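Local coordinates for lipoprotein signal peptidase (Staphylococcus aureus, PDB 6RYO) that cleaves signal peptides from membrane-bound bacterial prolipoproteins, as an aspartyl protease embedded in the cell membrane, at residues F44-K49 with N130-V135; D142-N147 with F156-S161. All blocks are in the same frame, centred on the assembly; numbering follows the deposited sequence.

Contact 1 (F44-K49 with N130-V135); sequences FDQVTK and NFIDRV. With OLC ((2R)-2,3-dihydroxypropyl (9Z)-octadec-9-enoate), chain F.
Gln46 and Asp133 mark where helices 31-55 and 114-137 come nearest here, their axes 10.7 Å apart over these turns and 46° between the N-to-C directions. At that spacing polar side chains do the bridging. Gln46 starts off to one side of the neighbouring helix, and the bend of its chain at chi2 (-60°) brings the amide across: NE2 donates to Asp133 OD1 at 3.0 Å, with the acceptor close to the amide plane and the carboxylate turned 65° against it. The same NE2 packs against Ile132, 3.8 Å from its CB. Lys49 runs extended beyond CG, its CD and CE alongside the Asp133 carboxylate, and places NZ 2.9 Å from Asp133 OD1; this is a salt bridge, though weak as a hydrogen bond. NZ also reaches Asn130 OD1 at 3.0 Å and, within its own helix, the syn lone pair of Asp45 OD1 at 3.2 Å. Asp45, Lys49 and Asp133 thus make a salt-bridge network inside the transmembrane helix bundle of this A8-family peptidase, beside its predicted catalytic aspartates. Lys49 NZ pairs with two carboxylates whose OD1 atoms are 4.6 Å apart, and its charge probably offsets their repulsion. Their other oxygens are taken too: Asp45 OD2 by the backbone N of Ala159, Asp133 OD2 by that of Val141. Asn130 turns its ND2 to the backbone of the bound peptide and to Asp160 OD1. Elsewhere on helix 31-55, Phe44 CB packs 3.6 Å from C13 of a monoolein chain.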
loop_
_atom_site.group_PDB
_atom_site.type_symbol
_atom_site.label_atom_id
_atom_site.label_comp_id
_atom_site.label_asym_id
_atom_site.label_seq_id
_atom_site.Cartn_x
_atom_site.Cartn_y
_atom_site.Cartn_z
ATOM N N PHE A 44 -4.371 -8.128 -6.142
ATOM C CA PHE A 44 -4.478 -8.883 -4.899
ATOM C C PHE A 44 -4.926 -8.010 -3.733
ATOM O O PHE A 44 -5.587 -8.503 -2.815
ATOM C CB PHE A 44 -3.149 -9.558 -4.574
ATOM C CG PHE A 44 -2.945 -10.862 -5.288
ATOM C CD1 PHE A 44 -3.667 -11.984 -4.922
ATOM C CD2 PHE A 44 -2.034 -10.967 -6.325
ATOM C CE1 PHE A 44 -3.486 -13.187 -5.577
ATOM C CE2 PHE A 44 -1.847 -12.167 -6.984
ATOM C CZ PHE A 44 -2.575 -13.279 -6.608
ATOM N N ASP A 45 -4.576 -6.724 -3.740
ATOM C CA ASP A 45 -5.062 -5.839 -2.687
ATOM C C ASP A 45 -6.559 -5.598 -2.827
ATOM O O ASP A 45 -7.306 -5.671 -1.845
ATOM C CB ASP A 45 -4.298 -4.517 -2.705
ATOM C CG ASP A 45 -4.997 -3.431 -1.912
ATOM O OD1 ASP A 45 -5.817 -2.693 -2.500
ATOM O OD2 ASP A 45 -4.746 -3.333 -0.692
ATOM N N GLN A 46 -7.014 -5.308 -4.048
ATOM C CA GLN A 46 -8.429 -5.020 -4.254
ATOM C C GLN A 46 -9.284 -6.268 -4.076
ATOM O O GLN A 46 -10.399 -6.190 -3.544
ATOM C CB GLN A 46 -8.641 -4.408 -5.638
ATOM C CG GLN A 46 -8.200 -2.957 -5.735
ATOM C CD GLN A 46 -8.951 -2.061 -4.769
ATOM O OE1 GLN A 46 -10.174 -2.152 -4.640
ATOM N NE2 GLN A 46 -8.221 -1.194 -4.075
ATOM N N VAL A 47 -8.785 -7.425 -4.513
ATOM C CA VAL A 47 -9.542 -8.663 -4.356
ATOM C C VAL A 47 -9.683 -9.019 -2.880
ATOM O O VAL A 47 -10.792 -9.249 -2.387
ATOM C CB VAL A 47 -8.888 -9.804 -5.156
ATOM C CG1 VAL A 47 -9.428 -11.146 -4.697
ATOM C CG2 VAL A 47 -9.140 -9.617 -6.649
ATOM N N THR A 48 -8.564 -9.047 -2.149
ATOM C CA THR A 48 -8.606 -9.406 -0.732
ATOM C C THR A 48 -9.480 -8.440 0.058
ATOM O O THR A 48 -10.273 -8.860 0.909
ATOM C CB THR A 48 -7.191 -9.438 -0.153
ATOM O OG1 THR A 48 -6.492 -8.245 -0.529
ATOM C CG2 THR A 48 -6.432 -10.659 -0.660
ATOM N N LYS A 49 -9.329 -7.136 -0.195
ATOM C CA LYS A 49 -10.214 -6.149 0.421
ATOM C C LYS A 49 -11.677 -6.473 0.152
ATOM O O LYS A 49 -12.518 -6.385 1.053
ATOM C CB LYS A 49 -9.887 -4.749 -0.102
ATOM C CG LYS A 49 -8.694 -4.075 0.549
ATOM C CD LYS A 49 -8.340 -2.803 -0.200
ATOM C CE LYS A 49 -7.350 -1.951 0.573
ATOM N NZ LYS A 49 -6.914 -0.768 -0.217
ATOM N N ASN A 130 -4.976 1.901 -1.948
ATOM C CA ASN A 130 -5.745 2.662 -0.968
ATOM C C ASN A 130 -6.496 3.815 -1.622
ATOM O O ASN A 130 -7.580 4.191 -1.163
ATOM C CB ASN A 130 -4.826 3.188 0.136
ATOM C CG ASN A 130 -4.438 2.117 1.136
ATOM O OD1 ASN A 130 -5.172 1.152 1.340
ATOM N ND2 ASN A 130 -3.276 2.281 1.760
ATOM N N PHE A 131 -5.934 4.383 -2.692
ATOM C CA PHE A 131 -6.582 5.498 -3.376
ATOM C C PHE A 131 -7.942 5.095 -3.929
ATOM O O PHE A 131 -8.897 5.880 -3.880
ATOM C CB PHE A 131 -5.673 6.018 -4.492
ATOM C CG PHE A 131 -6.272 7.134 -5.302
ATOM C CD1 PHE A 131 -6.303 8.429 -4.810
ATOM C CD2 PHE A 131 -6.790 6.890 -6.563
ATOM C CE1 PHE A 131 -6.851 9.458 -5.558
ATOM C CE2 PHE A 131 -7.336 7.913 -7.315
ATOM C CZ PHE A 131 -7.366 9.200 -6.814
ATOM N N ILE A 132 -8.051 3.874 -4.457
ATOM C CA ILE A 132 -9.323 3.398 -4.993
ATOM C C ILE A 132 -10.356 3.274 -3.880
ATOM O O ILE A 132 -11.537 3.590 -4.069
ATOM C CB ILE A 132 -9.119 2.062 -5.732
ATOM C CG1 ILE A 132 -8.092 2.227 -6.852
ATOM C CG2 ILE A 132 -10.440 1.544 -6.288
ATOM C CD1 ILE A 132 -7.682 0.923 -7.507
ATOM N N ASP A 133 -9.927 2.812 -2.703
ATOM C CA ASP A 133 -10.852 2.652 -1.586
ATOM C C ASP A 133 -11.451 3.989 -1.165
ATOM O O ASP A 133 -12.658 4.085 -0.918
ATOM C CB ASP A 133 -10.137 1.988 -0.409
ATOM C CG ASP A 133 -9.918 0.503 -0.622
ATOM O OD1 ASP A 133 -9.317 0.125 -1.650
ATOM O OD2 ASP A 133 -10.342 -0.290 0.246
ATOM N N ARG A 134 -10.624 5.032 -1.076
ATOM C CA ARG A 134 -11.116 6.320 -0.594
ATOM C C ARG A 134 -11.980 7.016 -1.637
ATOM O O ARG A 134 -12.970 7.672 -1.292
ATOM C CB ARG A 134 -9.946 7.217 -0.188
ATOM C CG ARG A 134 -9.146 6.710 0.999
ATOM C CD ARG A 134 -8.187 7.777 1.504
ATOM N NE ARG A 134 -7.354 7.289 2.600
ATOM C CZ ARG A 134 -6.136 6.784 2.443
ATOM N NH1 ARG A 134 -5.600 6.701 1.233
ATOM N NH2 ARG A 134 -5.451 6.363 3.498
ATOM N N VAL A 135 -11.621 6.897 -2.916
ATOM C CA VAL A 135 -12.397 7.544 -3.969
ATOM C C VAL A 135 -13.791 6.934 -4.055
ATOM O O VAL A 135 -14.794 7.647 -4.161
ATOM C CB VAL A 135 -11.658 7.453 -5.315
ATOM C CG1 VAL A 135 -12.577 7.857 -6.458
ATOM C CG2 VAL A 135 -10.426 8.336 -5.294
HETATM C C10 OLC F . 2.224 -11.236 -3.913
HETATM C C9 OLC F . 2.832 -10.887 -5.025
HETATM C C11 OLC F . 1.157 -10.334 -3.296
HETATM C C8 OLC F . 2.486 -9.571 -5.723
HETATM C C24 OLC F . 8.890 -10.663 -16.114
HETATM C C12 OLC F . 0.386 -11.133 -2.247
HETATM C C7 OLC F . 3.433 -9.306 -6.895
HETATM C C13 OLC F . -0.875 -10.374 -1.843
HETATM C C6 OLC F . 4.412 -10.464 -7.084
HETATM C C14 OLC F . -1.998 -11.373 -1.573
HETATM C C5 OLC F . 5.283 -10.210 -8.311
HETATM C C4 OLC F . 4.531 -10.642 -9.566
HETATM C C3 OLC F . 5.533 -11.136 -10.604
HETATM C C2 OLC F . 6.509 -10.015 -10.959
HETATM C C21 OLC F . 8.878 -9.968 -13.711
HETATM C C1 OLC F . 7.628 -10.584 -11.825
HETATM C C22 OLC F . 9.399 -10.997 -14.714
HETATM O O19 OLC F . 8.496 -11.217 -11.325
HETATM O O25 OLC F . 9.958 -10.648 -17.021
HETATM O O23 OLC F . 10.800 -10.984 -14.709
HETATM O O20 OLC F . 7.636 -10.373 -13.209
#

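Contact 2 (D142-N147 with F156-S161); sequences DFIDTN and FNIADS. With OLC ((2R)-2,3-dihydroxypropyl (9Z)-octadec-9-enoate), chain B; OLC ((2R)-2,3-dihydroxypropyl (9Z)-octadec-9-enoate), chain C.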
loop_
_atom_site.group_PDB
_atom_site.type_symbol
_atom_site.label_atom_id
_atom_site.label_comp_id
_atom_site.label_asym_id
_atom_site.label_seq_id
_atom_site.Cartn_x
_atom_site.Cartn_y
_atom_site.Cartn_z
ATOM N N ASP A 142 -9.410 -2.532 5.991
ATOM C CA ASP A 142 -8.274 -3.082 6.717
ATOM C C ASP A 142 -8.675 -4.420 7.318
ATOM O O ASP A 142 -9.717 -4.518 7.976
ATOM C CB ASP A 142 -7.809 -2.128 7.814
ATOM C CG ASP A 142 -7.150 -0.883 7.263
ATOM O OD1 ASP A 142 -6.553 -0.953 6.168
ATOM O OD2 ASP A 142 -7.221 0.167 7.935
ATOM N N PHE A 143 -7.854 -5.447 7.090
ATOM C CA PHE A 143 -8.178 -6.783 7.589
ATOM C C PHE A 143 -7.017 -7.539 8.218
ATOM O O PHE A 143 -7.272 -8.528 8.913
ATOM C CB PHE A 143 -8.772 -7.641 6.464
ATOM C CG PHE A 143 -7.897 -7.734 5.244
ATOM C CD1 PHE A 143 -7.982 -6.785 4.239
ATOM C CD2 PHE A 143 -6.996 -8.776 5.100
ATOM C CE1 PHE A 143 -7.182 -6.869 3.116
ATOM C CE2 PHE A 143 -6.193 -8.865 3.977
ATOM C CZ PHE A 143 -6.287 -7.910 2.985
ATOM N N ILE A 144 -5.765 -7.134 8.022
ATOM C CA ILE A 144 -4.632 -7.886 8.557
ATOM C C ILE A 144 -4.404 -7.474 10.006
ATOM O O ILE A 144 -4.089 -6.315 10.294
ATOM C CB ILE A 144 -3.369 -7.668 7.713
ATOM C CG1 ILE A 144 -3.568 -8.234 6.305
ATOM C CG2 ILE A 144 -2.169 -8.315 8.378
ATOM C CD1 ILE A 144 -2.357 -8.082 5.409
ATOM N N ASP A 145 -4.546 -8.434 10.920
ATOM C CA ASP A 145 -4.468 -8.195 12.357
ATOM C C ASP A 145 -3.484 -9.192 12.952
ATOM O O ASP A 145 -3.800 -10.380 13.077
ATOM C CB ASP A 145 -5.847 -8.332 13.004
ATOM C CG ASP A 145 -5.838 -8.003 14.484
ATOM O OD1 ASP A 145 -4.811 -7.499 14.988
ATOM O OD2 ASP A 145 -6.866 -8.250 15.150
ATOM N N THR A 146 -2.297 -8.716 13.323
ATOM C CA THR A 146 -1.239 -9.577 13.829
ATOM C C THR A 146 -0.736 -9.052 15.167
ATOM O O THR A 146 -1.047 -7.932 15.583
ATOM C CB THR A 146 -0.068 -9.680 12.838
ATOM O OG1 THR A 146 0.759 -8.516 12.947
ATOM C CG2 THR A 146 -0.575 -9.801 11.403
ATOM N N ASN A 147 0.045 -9.891 15.848
ATOM C CA ASN A 147 0.745 -9.523 17.074
ATOM C C ASN A 147 2.244 -9.768 16.927
ATOM O O ASN A 147 2.950 -9.995 17.912
ATOM C CB ASN A 147 0.181 -10.287 18.273
ATOM C CG ASN A 147 0.549 -9.649 19.603
ATOM O OD1 ASN A 147 0.929 -8.478 19.660
ATOM N ND2 ASN A 147 0.433 -10.418 20.679
ATOM N N PHE A 156 -3.987 -3.400 9.045
ATOM C CA PHE A 156 -3.577 -2.897 7.738
ATOM C C PHE A 156 -3.980 -3.887 6.643
ATOM O O PHE A 156 -4.693 -4.863 6.891
ATOM C CB PHE A 156 -2.075 -2.605 7.715
ATOM C CG PHE A 156 -1.212 -3.802 8.001
ATOM C CD1 PHE A 156 -0.938 -4.182 9.305
ATOM C CD2 PHE A 156 -0.656 -4.535 6.965
ATOM C CE1 PHE A 156 -0.138 -5.276 9.570
ATOM C CE2 PHE A 156 0.146 -5.629 7.224
ATOM C CZ PHE A 156 0.407 -5.997 8.529
ATOM N N ASN A 157 -3.521 -3.622 5.421
ATOM C CA ASN A 157 -3.926 -4.398 4.255
ATOM C C ASN A 157 -2.720 -4.586 3.339
ATOM O O ASN A 157 -1.581 -4.269 3.698
ATOM C CB ASN A 157 -5.099 -3.712 3.543
ATOM C CG ASN A 157 -4.839 -2.242 3.268
ATOM O OD1 ASN A 157 -3.725 -1.848 2.925
ATOM N ND2 ASN A 157 -5.870 -1.419 3.428
ATOM N N ILE A 158 -2.978 -5.119 2.142
ATOM C CA ILE A 158 -1.906 -5.375 1.185
ATOM C C ILE A 158 -1.312 -4.066 0.674
ATOM O O ILE A 158 -0.091 -3.944 0.517
ATOM C CB ILE A 158 -2.425 -6.252 0.031
ATOM C CG1 ILE A 158 -2.973 -7.574 0.573
ATOM C CG2 ILE A 158 -1.325 -6.507 -0.978
ATOM C CD1 ILE A 158 -1.925 -8.445 1.231
ATOM N N ALA A 159 -2.162 -3.070 0.406
ATOM C CA ALA A 159 -1.670 -1.779 -0.067
ATOM C C ALA A 159 -0.719 -1.145 0.941
ATOM O O ALA A 159 0.285 -0.530 0.559
ATOM C CB ALA A 159 -2.842 -0.842 -0.361
ATOM N N ASP A 160 -1.018 -1.284 2.235
ATOM C CA ASP A 160 -0.088 -0.820 3.259
ATOM C C ASP A 160 1.202 -1.633 3.240
ATOM O O ASP A 160 2.292 -1.086 3.454
ATOM C CB ASP A 160 -0.746 -0.887 4.637
ATOM C CG ASP A 160 -1.966 0.003 4.746
ATOM O OD1 ASP A 160 -1.964 1.096 4.143
ATOM O OD2 ASP A 160 -2.932 -0.390 5.435
ATOM N N SER A 161 1.097 -2.941 2.984
ATOM C CA SER A 161 2.280 -3.800 2.977
ATOM C C SER A 161 3.216 -3.451 1.828
ATOM O O SER A 161 4.438 -3.382 2.017
ATOM C CB SER A 161 1.857 -5.264 2.894
ATOM O OG SER A 161 0.914 -5.576 3.904
HETATM C C10 OLC B . 4.132 -8.186 5.093
HETATM C C9 OLC B . 4.738 -7.023 4.994
HETATM C C11 OLC B . 4.099 -8.923 6.430
HETATM C C8 OLC B . 5.411 -6.408 6.221
HETATM C C24 OLC B . -3.414 1.066 9.388
HETATM C C12 OLC B . 2.803 -9.724 6.535
HETATM C C7 OLC B . 5.126 -4.911 6.276
HETATM C C13 OLC B . 2.148 -9.448 7.885
HETATM C C6 OLC B . 3.888 -4.660 7.135
HETATM C C14 OLC B . 1.507 -10.734 8.400
HETATM C C5 OLC B . 3.647 -3.158 7.229
HETATM C C4 OLC B . 2.334 -2.881 7.954
HETATM C C3 OLC B . 1.913 -1.440 7.676
HETATM C C2 OLC B . 1.081 -0.920 8.845
HETATM C C21 OLC B . -1.179 2.068 8.879
HETATM C C1 OLC B . 0.378 0.370 8.437
HETATM C C22 OLC B . -2.668 2.097 8.547
HETATM O O19 OLC B . 0.830 1.053 7.579
HETATM O O25 OLC B . -4.658 1.591 9.765
HETATM O O23 OLC B . -3.185 3.365 8.821
HETATM O O20 OLC B . -0.808 0.737 9.078
HETATM C C18 OLC C . 0.611 -10.146 3.242
HETATM C C10 OLC C . 5.387 -6.893 -2.503
HETATM C C9 OLC C . 6.340 -7.435 -3.234
HETATM C C17 OLC C . 1.493 -8.943 2.921
HETATM C C11 OLC C . 3.919 -7.126 -2.851
HETATM C C8 OLC C . 5.992 -8.305 -4.441
HETATM C C24 OLC C . 15.669 -10.274 -11.191
HETATM C C16 OLC C . 2.693 -9.419 2.108
HETATM C C12 OLC C . 3.051 -6.803 -1.637
HETATM C C7 OLC C . 7.182 -9.193 -4.806
HETATM C C15 OLC C . 2.234 -9.705 0.682
HETATM C C13 OLC C . 3.319 -7.840 -0.551
HETATM C C6 OLC C . 8.322 -8.343 -5.365
HETATM C C14 OLC C . 1.988 -8.384 -0.041
HETATM C C5 OLC C . 8.269 -8.341 -6.891
HETATM C C4 OLC C . 9.170 -9.443 -7.448
HETATM C C3 OLC C . 10.370 -8.812 -8.151
HETATM C C2 OLC C . 10.548 -9.447 -9.530
HETATM C C21 OLC C . 13.192 -10.460 -10.968
HETATM C C1 OLC C . 11.728 -8.791 -10.242
HETATM C C22 OLC C . 14.362 -10.499 -11.948
HETATM O O19 OLC C . 12.138 -7.744 -9.868
HETATM O O25 OLC C . 16.661 -9.879 -12.096
HETATM O O23 OLC C . 14.394 -11.741 -12.592
HETATM O O20 OLC C . 12.329 -9.424 -11.335
#
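Ile144 and Phe156 form a single antiparallel, hydrogen-bonded bridge, which joins the later part of strand 140-146 to the residues leading into helix 158-174. Ile144 N gives a 2.8 Å bond to Phe156 O, and Phe156 N returns one to Ile144 O in the carbonyl plane, on a lone pair. Phe156 O takes a second donor, Phe143 N at 3.2 Å, from 44° out of its plane. With Phe143 and Ile144 both set against Phe156, this is a classic beta bulge. The Phe156 ring is sandwiched: Ile144 CG2 makes a CH-pi contact 3.8 Å from its centroid, while C4 of a monoolein lies over the centre of the opposite face. Ile144 CD1 reaches on to Ile158 CD1.

Beyond the bridge, Asn157 is the N-cap of the helix. Its CG sits between backbone N and carbonyl carbon (chi1 50°), which turns OD1 to accept from Asp160 N at 2.8 Å, almost straight along the carbonyl. Asn157 N gives back a longer bond, 3.3 Å, to Asp160 OD2, completing a capping box. Asn157 O is held from opposite faces by Ser161 N and Ser161 OG. Asn157 ND2 donates to Val141 O and, weakly, to Asn130 OD1; its 2.9 Å approach to Asp142 OD1 is too poorly angled for a hydrogen bond.

Asp142 and Asp160, the predicted catalytic pair of this aspartyl protease, bring OD1 and OD2 respectively within 3.7 Å of each other. Each of those oxygens is hydrogen-bonded to a polar side chain of the bound peptide, so the peptide contacts both aspartates. Asp160 OD1 is occupied by Asn130 ND2, and Asp142 OD2 has a weak bond from Asn76 ND2.

How the contacts relate
From the N terminus the chain runs through helix 31-55, passes through strands 61-63 and 69-76 and helix 87-108, and reaches helix 114-137, where contact 1 closes a long loop of 80 intervening residues. Strand 140-146 follows directly, and contact 2 closes a short loop of eight residues before helix 158-174. The two are in series, neither enclosing nor crossing the other: the first ties two transmembrane helices, the second fixes one outer strand of the sheet, 140-146, to the start of the last helix. They also touch, their centres 12 Å apart, with Lys49 CE packed 3.3 Å from Asn157 ND2, so the helix pair backs directly onto the capped helix start.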